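Local structure of filamentous hemagglutinin (Bordetella pertussis, 1RWR) at residues P85-G90 with S110-S115; T144-R149 with K168-V173; A182-V187 with G223-K228. The protein is an adhesin whose amino-terminal TPS domain, the part described here, folds as a beta-helix and probably directs export through the two-partner secretion pathway. All blocks are in the same frame, centred on the assembly; numbering follows the deposited sequence.

Contact 1 of 3, residues P85-G90 with S110-S115; sequences PSRLAG and SVNGLS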
loop_
_atom_site.group_PDB
_atom_site.type_symbol
_atom_site.label_atom_id
_atom_site.label_comp_id
_atom_site.label_asym_id
_atom_site.label_seq_id
_atom_site.Cartn_x
_atom_site.Cartn_y
_atom_site.Cartn_z
ATOM N N PRO A 85 11.242 4.598 10.707
ATOM C CA PRO A 85 10.474 3.930 9.643
ATOM C C PRO A 85 9.910 2.581 10.102
ATOM O O PRO A 85 10.246 2.115 11.228
ATOM C CB PRO A 85 11.525 3.719 8.538
ATOM C CG PRO A 85 12.824 3.518 9.307
ATOM C CD PRO A 85 12.685 4.534 10.441
ATOM N N SER A 86 9.100 1.951 9.242
ATOM C CA SER A 86 8.495 0.648 9.513
ATOM C C SER A 86 9.022 -0.390 8.544
ATOM O O SER A 86 9.168 -0.110 7.351
ATOM C CB SER A 86 6.979 0.705 9.327
ATOM O OG SER A 86 6.370 1.535 10.272
ATOM N N ARG A 87 9.265 -1.587 9.034
ATOM C CA ARG A 87 9.526 -2.729 8.199
ATOM C C ARG A 87 8.315 -3.659 8.322
ATOM O O ARG A 87 7.816 -3.885 9.429
ATOM C CB ARG A 87 10.799 -3.445 8.673
ATOM C CG ARG A 87 11.184 -4.573 7.827
ATOM C CD ARG A 87 12.603 -5.158 8.079
ATOM N NE ARG A 87 12.748 -6.282 7.152
ATOM C CZ ARG A 87 12.281 -7.521 7.352
ATOM N NH1 ARG A 87 11.726 -7.896 8.513
ATOM N NH2 ARG A 87 12.418 -8.408 6.385
ATOM N N LEU A 88 7.868 -4.206 7.189
ATOM C CA LEU A 88 6.746 -5.145 7.125
ATOM C C LEU A 88 7.122 -6.400 6.367
ATOM O O LEU A 88 7.427 -6.357 5.158
ATOM C CB LEU A 88 5.560 -4.507 6.415
ATOM C CG LEU A 88 5.132 -3.137 6.909
ATOM C CD1 LEU A 88 4.038 -2.558 6.024
ATOM C CD2 LEU A 88 4.686 -3.210 8.382
ATOM N N ALA A 89 7.037 -7.519 7.064
ATOM C CA ALA A 89 7.295 -8.847 6.520
ATOM C C ALA A 89 6.373 -9.823 7.198
ATOM O O ALA A 89 6.200 -9.745 8.417
ATOM C CB ALA A 89 8.776 -9.280 6.809
ATOM N N GLY A 90 5.835 -10.754 6.414
ATOM C CA GLY A 90 4.945 -11.800 6.879
ATOM C C GLY A 90 3.511 -11.484 6.527
ATOM O O GLY A 90 3.256 -10.696 5.617
ATOM N N SER A 110 9.599 -0.151 4.541
ATOM C CA SER A 110 10.206 -1.167 3.698
ATOM C C SER A 110 9.389 -2.458 3.842
ATOM O O SER A 110 8.899 -2.778 4.943
ATOM C CB SER A 110 11.680 -1.328 4.057
ATOM O OG SER A 110 11.809 -1.713 5.381
ATOM N N VAL A 111 9.229 -3.160 2.720
ATOM C CA VAL A 111 8.351 -4.294 2.620
ATOM C C VAL A 111 9.108 -5.486 2.047
ATOM O O VAL A 111 9.726 -5.369 1.021
ATOM C CB VAL A 111 7.191 -3.949 1.708
ATOM C CG1 VAL A 111 6.202 -5.070 1.643
ATOM C CG2 VAL A 111 6.458 -2.681 2.169
ATOM N N ASN A 112 9.032 -6.633 2.712
ATOM C CA ASN A 112 9.723 -7.833 2.215
ATOM C C ASN A 112 8.931 -9.104 2.471
ATOM O O ASN A 112 8.888 -9.603 3.582
ATOM C CB ASN A 112 11.099 -7.955 2.858
ATOM C CG ASN A 112 11.955 -9.000 2.160
ATOM O OD1 ASN A 112 12.008 -9.028 0.965
ATOM N ND2 ASN A 112 12.601 -9.877 2.921
ATOM N N GLY A 113 8.288 -9.627 1.444
ATOM C CA GLY A 113 7.528 -10.859 1.575
ATOM C C GLY A 113 6.260 -10.661 2.411
ATOM O O GLY A 113 6.042 -11.340 3.436
ATOM N N LEU A 114 5.429 -9.745 1.966
ATOM C CA LEU A 114 4.223 -9.341 2.685
ATOM C C LEU A 114 2.996 -10.004 2.078
ATOM O O LEU A 114 2.865 -10.065 0.873
ATOM C CB LEU A 114 4.078 -7.818 2.653
ATOM C CG LEU A 114 3.006 -7.199 3.574
ATOM C CD1 LEU A 114 3.349 -7.404 5.019
ATOM C CD2 LEU A 114 2.781 -5.719 3.285
ATOM N N SER A 115 2.083 -10.474 2.920
ATOM C CA SER A 115 0.791 -10.981 2.434
ATOM C C SER A 115 -0.289 -10.555 3.431
ATOM O O SER A 115 -0.002 -9.881 4.449
ATOM C CB SER A 115 0.820 -12.505 2.263
ATOM O OG SER A 115 1.070 -13.080 3.502
HETATM O O HOH W 1 12.482 0.478 6.755
HETATM O O HOH W 2 13.817 -3.690 5.422
#
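Arg87 and Asn112 extend side by side and point the same way, the guanidinium and amide planes turned 57° apart. Arg87 starts with CG anti to its backbone N and stays extended to NE, which lays the guanidinium edge beside the Asn112 amide, with Arg87 NH2 3.8 Å from Asn112 ND2. Both nitrogens are donors, so this is contact and not a hydrogen bond; OD1 of Asn112 accepts from Gly150 N. On the same face as Arg87, the hydroxyl of Ser110 sits between its own N and carbonyl carbon, with two waters 2.7 and 2.8 Å from OG. The second of these also reaches Arg87 NE, but only weakly.

Leu88, Val111 and Leu114 project from the other face and pack on Leu124 of strand 119-125. Leu114 has CG anti to its backbone N, so that CD1 reaches Leu88 CB at 3.9 Å and lies near Gly90 O.

The parallel ladder beneath begins with Ser110 N to Ser86 O (2.8 Å) and Leu88 N to Ser110 O, both nearly along the C=O axis. Asn112 N then binds Leu88 O at 2.9 Å. Beyond this pair a beta bulge shifts the register by one residue as both chains turn a corner. Gly90 N now finds Gly113 O at 3.0 Å, lying 40° above that carbonyl's plane, and Ser115 N meets Gly90 O at 2.9 Å. The backbone angles of Gly90 (phi 103°) call for glycine, and the positive phi of Gly113 favours it.

Main-chain bonds thus carry the pairing through the turn between two faces of the beta-helix, while one sheet face is hydrated and polar and the other contributes leucine and valine to the interior.

Contact 2 of 3, residues T144-R149 with K168-V173; sequences TVTIER and KLQGAV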
loop_
_atom_site.group_PDB
_atom_site.type_symbol
_atom_site.label_atom_id
_atom_site.label_comp_id
_atom_site.label_asym_id
_atom_site.label_seq_id
_atom_site.Cartn_x
_atom_site.Cartn_y
_atom_site.Cartn_z
ATOM N N THR A 144 9.681 7.408 1.647
ATOM C CA THR A 144 9.788 6.389 0.594
ATOM C C THR A 144 9.164 5.064 1.049
ATOM O O THR A 144 9.343 4.659 2.199
ATOM C CB THR A 144 11.256 6.152 0.294
ATOM O OG1 THR A 144 11.860 7.371 -0.208
ATOM C CG2 THR A 144 11.437 5.073 -0.768
ATOM N N VAL A 145 8.487 4.361 0.148
ATOM C CA VAL A 145 8.136 2.956 0.358
ATOM C C VAL A 145 9.013 2.165 -0.578
ATOM O O VAL A 145 9.075 2.457 -1.766
ATOM C CB VAL A 145 6.669 2.655 0.057
ATOM C CG1 VAL A 145 6.369 1.117 0.026
ATOM C CG2 VAL A 145 5.767 3.388 1.033
ATOM N N THR A 146 9.721 1.196 -0.037
ATOM C CA THR A 146 10.538 0.279 -0.814
ATOM C C THR A 146 9.987 -1.138 -0.732
ATOM O O THR A 146 9.808 -1.683 0.357
ATOM C CB THR A 146 11.978 0.285 -0.277
ATOM O OG1 THR A 146 12.556 1.603 -0.383
ATOM C CG2 THR A 146 12.826 -0.649 -1.100
ATOM N N ILE A 147 9.671 -1.713 -1.887
ATOM C CA ILE A 147 9.304 -3.095 -1.964
ATOM C C ILE A 147 10.605 -3.841 -2.278
ATOM O O ILE A 147 11.166 -3.665 -3.340
ATOM C CB ILE A 147 8.224 -3.355 -3.066
ATOM C CG1 ILE A 147 6.959 -2.510 -2.849
ATOM C CG2 ILE A 147 7.891 -4.828 -3.094
ATOM C CD1 ILE A 147 6.401 -2.561 -1.493
ATOM N N GLU A 148 11.075 -4.603 -1.314
ATOM C CA GLU A 148 12.285 -5.408 -1.440
ATOM C C GLU A 148 12.034 -6.690 -2.204
ATOM O O GLU A 148 10.911 -7.021 -2.579
ATOM C CB GLU A 148 12.887 -5.692 -0.052
ATOM C CG GLU A 148 13.199 -4.431 0.728
ATOM C CD GLU A 148 13.766 -4.675 2.107
ATOM O OE1 GLU A 148 13.759 -5.844 2.552
ATOM O OE2 GLU A 148 14.233 -3.682 2.750
ATOM N N ARG A 149 13.091 -7.461 -2.412
ATOM C CA ARG A 149 13.025 -8.635 -3.282
ATOM C C ARG A 149 11.962 -9.690 -2.958
ATOM O O ARG A 149 11.518 -10.386 -3.857
ATOM C CB ARG A 149 14.406 -9.302 -3.329
ATOM C CG ARG A 149 14.851 -9.838 -2.014
ATOM C CD ARG A 149 16.340 -10.067 -1.906
ATOM N NE ARG A 149 16.759 -11.287 -2.580
ATOM C CZ ARG A 149 17.164 -11.354 -3.846
ATOM N NH1 ARG A 149 17.177 -10.272 -4.614
ATOM N NH2 ARG A 149 17.558 -12.513 -4.359
ATOM N N LYS A 168 10.169 2.783 -4.506
ATOM C CA LYS A 168 11.165 1.909 -5.147
ATOM C C LYS A 168 10.578 0.496 -5.205
ATOM O O LYS A 168 10.114 -0.021 -4.182
ATOM C CB LYS A 168 12.455 1.948 -4.366
ATOM C CG LYS A 168 13.073 3.366 -4.433
ATOM C CD LYS A 168 14.325 3.537 -3.639
ATOM C CE LYS A 168 14.980 4.947 -3.899
ATOM N NZ LYS A 168 14.454 5.845 -5.038
ATOM N N LEU A 169 10.580 -0.094 -6.400
ATOM C CA LEU A 169 10.003 -1.410 -6.637
ATOM C C LEU A 169 11.110 -2.371 -7.031
ATOM O O LEU A 169 11.528 -2.396 -8.194
ATOM C CB LEU A 169 8.941 -1.345 -7.709
ATOM C CG LEU A 169 7.792 -0.361 -7.449
ATOM C CD1 LEU A 169 6.971 -0.109 -8.694
ATOM C CD2 LEU A 169 6.941 -0.853 -6.251
ATOM N N GLN A 170 11.575 -3.129 -6.049
ATOM C CA GLN A 170 12.684 -4.081 -6.213
ATOM C C GLN A 170 12.275 -5.526 -5.901
ATOM O O GLN A 170 13.119 -6.400 -5.628
ATOM C CB GLN A 170 13.875 -3.641 -5.380
ATOM C CG GLN A 170 14.411 -2.297 -5.827
ATOM C CD GLN A 170 15.315 -1.624 -4.805
ATOM O OE1 GLN A 170 15.732 -2.227 -3.819
ATOM N NE2 GLN A 170 15.637 -0.369 -5.065
ATOM N N GLY A 171 10.964 -5.779 -5.975
ATOM C CA GLY A 171 10.397 -7.101 -5.803
ATOM C C GLY A 171 9.007 -7.095 -6.406
ATOM O O GLY A 171 8.454 -6.018 -6.658
ATOM N N ALA A 172 8.464 -8.278 -6.656
ATOM C CA ALA A 172 7.227 -8.396 -7.420
ATOM C C ALA A 172 6.004 -8.096 -6.573
ATOM O O ALA A 172 5.966 -8.369 -5.373
ATOM C CB ALA A 172 7.127 -9.755 -8.025
ATOM N N VAL A 173 5.004 -7.511 -7.204
ATOM C CA VAL A 173 3.703 -7.315 -6.581
ATOM C C VAL A 173 2.735 -8.080 -7.444
ATOM O O VAL A 173 2.608 -7.787 -8.645
ATOM C CB VAL A 173 3.357 -5.851 -6.549
ATOM C CG1 VAL A 173 1.969 -5.617 -5.973
ATOM C CG2 VAL A 173 4.401 -5.104 -5.743
HETATM O O HOH W 3 9.810 -10.736 -5.799
#
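Ile147 is the tightly held residue of this parallel pairing. Paired across the ladder, Ile147 and Leu169 point to the same face; like first torsions, CG1 and CG anti to the carbonyl carbon, keep them alongside, with Ile147 CG1 3.8 Å from Leu169 CD2. The CG2 branch of Ile147, anti to the backbone N, leans over the carbonyl of Gly171 and reaches loosely toward Val173. Both main-chain polar atoms of Ile147 are bonded to the other strand: Ile147 N donates to Lys168 O at 2.9 Å, and Ile147 O accepts from Gln170 N at 2.8 Å. One step earlier, Lys168 N binds Val145 O at 3.0 Å and an angle of 168°. All three donors lie nearly along the C=O axes. Past the strands the chains draw closer still, Arg149 CA and Gly171 CA being 4.0 Å apart. Lacking a side chain, Gly171 fits against the main chain here, its CA making a CA-H...O contact of 3.3 Å with Glu148 O.

The other face, that of Thr146 and Lys168, is looser. The methylenes of Lys168 cross obliquely over Thr146, touching OG1 and CG2 through CB, before the chain leads its ammonium away. At the strand end, toward solvent, Gln170 lays CB against Ile147 O, while the carboxylate of Glu148 turns from this partner toward Ser110 and Asn112. Where direct bonding has lapsed there, a water takes over, donating to Arg149 O at 2.6 Å and accepting from Ala172 N at 2.9 Å.

Strand 144-147 lies between strands 109-111 and 166-169, and the latter pairs onward with 215-219; across the interior, strand 159-164 meets Val145 through Val162 and Ala164, and Val173 through Phe160.

Contact 3 of 3, residues A182-V187 with G223-K228; sequences ADIAVV and GAMYGK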
loop_
_atom_site.group_PDB
_atom_site.type_symbol
_atom_site.label_atom_id
_atom_site.label_comp_id
_atom_site.label_asym_id
_atom_site.label_seq_id
_atom_site.Cartn_x
_atom_site.Cartn_y
_atom_site.Cartn_z
ATOM N N ALA A 182 -5.882 -8.747 -7.196
ATOM C CA ALA A 182 -5.968 -7.374 -6.680
ATOM C C ALA A 182 -5.642 -6.346 -7.746
ATOM O O ALA A 182 -4.791 -6.566 -8.599
ATOM C CB ALA A 182 -5.020 -7.204 -5.524
ATOM N N ASP A 183 -6.294 -5.205 -7.694
ATOM C CA ASP A 183 -5.778 -4.016 -8.365
ATOM C C ASP A 183 -4.524 -3.522 -7.643
ATOM O O ASP A 183 -4.314 -3.800 -6.456
ATOM C CB ASP A 183 -6.766 -2.865 -8.289
ATOM C CG ASP A 183 -7.955 -3.027 -9.146
ATOM O OD1 ASP A 183 -8.000 -3.829 -10.078
ATOM O OD2 ASP A 183 -8.970 -2.319 -8.912
ATOM N N ILE A 184 -3.674 -2.837 -8.384
ATOM C CA ILE A 184 -2.445 -2.257 -7.834
ATOM C C ILE A 184 -2.435 -0.784 -8.224
ATOM O O ILE A 184 -2.651 -0.421 -9.425
ATOM C CB ILE A 184 -1.215 -2.933 -8.416
ATOM C CG1 ILE A 184 -1.177 -4.427 -8.083
ATOM C CG2 ILE A 184 0.048 -2.200 -7.930
ATOM C CD1 ILE A 184 -0.137 -5.214 -8.878
ATOM N N ALA A 185 -2.220 0.087 -7.248
ATOM C CA ALA A 185 -1.967 1.501 -7.530
ATOM C C ALA A 185 -0.742 1.933 -6.778
ATOM O O ALA A 185 -0.601 1.620 -5.592
ATOM C CB ALA A 185 -3.153 2.346 -7.149
ATOM N N VAL A 186 0.161 2.607 -7.483
ATOM C CA VAL A 186 1.343 3.206 -6.885
ATOM C C VAL A 186 1.227 4.707 -7.201
ATOM O O VAL A 186 1.116 5.104 -8.381
ATOM C CB VAL A 186 2.639 2.636 -7.461
ATOM C CG1 VAL A 186 3.852 3.347 -6.846
ATOM C CG2 VAL A 186 2.741 1.160 -7.250
ATOM N N VAL A 187 1.168 5.526 -6.155
ATOM C CA VAL A 187 0.894 6.966 -6.285
ATOM C C VAL A 187 2.021 7.696 -5.579
ATOM O O VAL A 187 2.159 7.609 -4.327
ATOM C CB VAL A 187 -0.450 7.315 -5.666
ATOM C CG1 VAL A 187 -0.695 8.836 -5.661
ATOM C CG2 VAL A 187 -1.583 6.555 -6.380
ATOM N N GLY A 223 10.957 -5.793 -10.063
ATOM C CA GLY A 223 9.697 -5.172 -9.651
ATOM C C GLY A 223 8.542 -5.455 -10.604
ATOM O O GLY A 223 7.721 -4.570 -10.842
ATOM N N ALA A 224 8.450 -6.673 -11.123
ATOM C CA ALA A 224 7.346 -7.048 -12.006
ATOM C C ALA A 224 6.018 -6.963 -11.250
ATOM O O ALA A 224 5.975 -7.208 -10.054
ATOM C CB ALA A 224 7.539 -8.449 -12.542
ATOM N N MET A 225 4.956 -6.590 -11.956
ATOM C CA MET A 225 3.630 -6.460 -11.351
ATOM C C MET A 225 2.571 -7.183 -12.159
ATOM O O MET A 225 2.598 -7.162 -13.403
ATOM C CB MET A 225 3.252 -4.999 -11.219
ATOM C CG MET A 225 4.248 -4.169 -10.477
ATOM S SD MET A 225 3.698 -2.419 -10.358
ATOM C CE MET A 225 4.411 -1.773 -11.480
ATOM N N TYR A 226 1.636 -7.799 -11.435
ATOM C CA TYR A 226 0.491 -8.489 -12.020
ATOM C C TYR A 226 -0.745 -8.094 -11.214
ATOM O O TYR A 226 -0.859 -8.414 -10.037
ATOM C CB TYR A 226 0.770 -9.967 -12.032
ATOM C CG TYR A 226 -0.358 -10.866 -12.509
ATOM C CD1 TYR A 226 -0.944 -10.666 -13.750
ATOM C CD2 TYR A 226 -0.798 -11.936 -11.743
ATOM C CE1 TYR A 226 -1.984 -11.482 -14.205
ATOM C CE2 TYR A 226 -1.850 -12.760 -12.193
ATOM C CZ TYR A 226 -2.421 -12.509 -13.440
ATOM O OH TYR A 226 -3.429 -13.285 -13.969
ATOM N N GLY A 227 -1.657 -7.355 -11.845
ATOM C CA GLY A 227 -2.819 -6.828 -11.164
ATOM C C GLY A 227 -3.993 -6.672 -12.104
ATOM O O GLY A 227 -3.824 -6.600 -13.327
ATOM N N LYS A 228 -5.196 -6.677 -11.534
ATOM C CA LYS A 228 -6.435 -6.627 -12.310
ATOM C C LYS A 228 -6.489 -5.361 -13.153
ATOM O O LYS A 228 -6.777 -5.399 -14.335
ATOM C CB LYS A 228 -7.661 -6.764 -11.366
ATOM C CG LYS A 228 -8.996 -6.749 -12.064
ATOM C CD LYS A 228 -10.100 -7.214 -11.146
ATOM C CE LYS A 228 -10.389 -6.214 -10.064
ATOM N NZ LYS A 228 -11.341 -6.820 -9.105
HETATM O O HOH W 4 -2.486 -8.192 -7.796
#
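With CG1 anti to the carbonyl carbon (chi1 -61°) and the chain extended beyond it (chi2 168°), Ile184 places its terminal CD1 against the backbone of the other segment. That methyl lies alongside the Tyr226 carbonyl, 3.5 Å from Tyr226 O, meets Met225 CB at 4.1 Å and also rests near the CA of Gly227. Lys228 takes a different course, with CG anti to its backbone N. Lys228 CB already lies 3.2 Å from Asp183 OD1, and the bend at chi3 (70°) brings Lys228 CE back to 3.4 Å from the same oxygen, the chain crossing Asp183 obliquely. Lys228 NZ remains 4.6 Å from Asp183 OD1, beyond a salt bridge, although the opposite charges may still attract. OD1 has its own partner in ND1 of His229.

The two segments belong to different faces of the right-handed parallel beta-helix, the fold shared with pectate lyase-like proteins. Strand 183-188 is part of the long parallel sheet, whereas 225-226 lies on another face; Gly227 and Lys228 carry the chain from 225-226 into 229-234, the neighbour of 183-188. Gly227 passes close against Ala182 O and Ile184 CD1, in a place with no room for a side chain.

A single direct hydrogen bond joins the segments at this corner, from Lys228 N to Ala182 O at 3.0 Å, with the donor well above the carbonyl plane. A water supplies the second link, donating both to Ala182 O at 2.9 Å and to Tyr226 O at 2.8 Å. Away from this polar corner Met225 turns inward with Ile184 and Val186, packing on Ile230 and Leu232 of strand 229-234 and on Leu247.

Overall arrangement
The three contacts follow one another along the beta-helix and in the sequence. Contacts 1 and 2, with centres about 10 Å apart, join directly: Val111 N to Thr146 O and Val111 O to Glu148 N, each 2.8 Å, are probable hydrogen bonds that continue one sheet across both. Contact 2 lies about 12 Å, centre to centre, from contact 3. There Val173 probably bonds through N to Ala224 O and through O to Tyr226 N, while Val173 CG1 packs 3.6 Å from Ile184 CD1 in the interior. Contacts 1 and 3 do not touch; their centres are about 17 Å apart, so 144-149 with 168-173 bridges them.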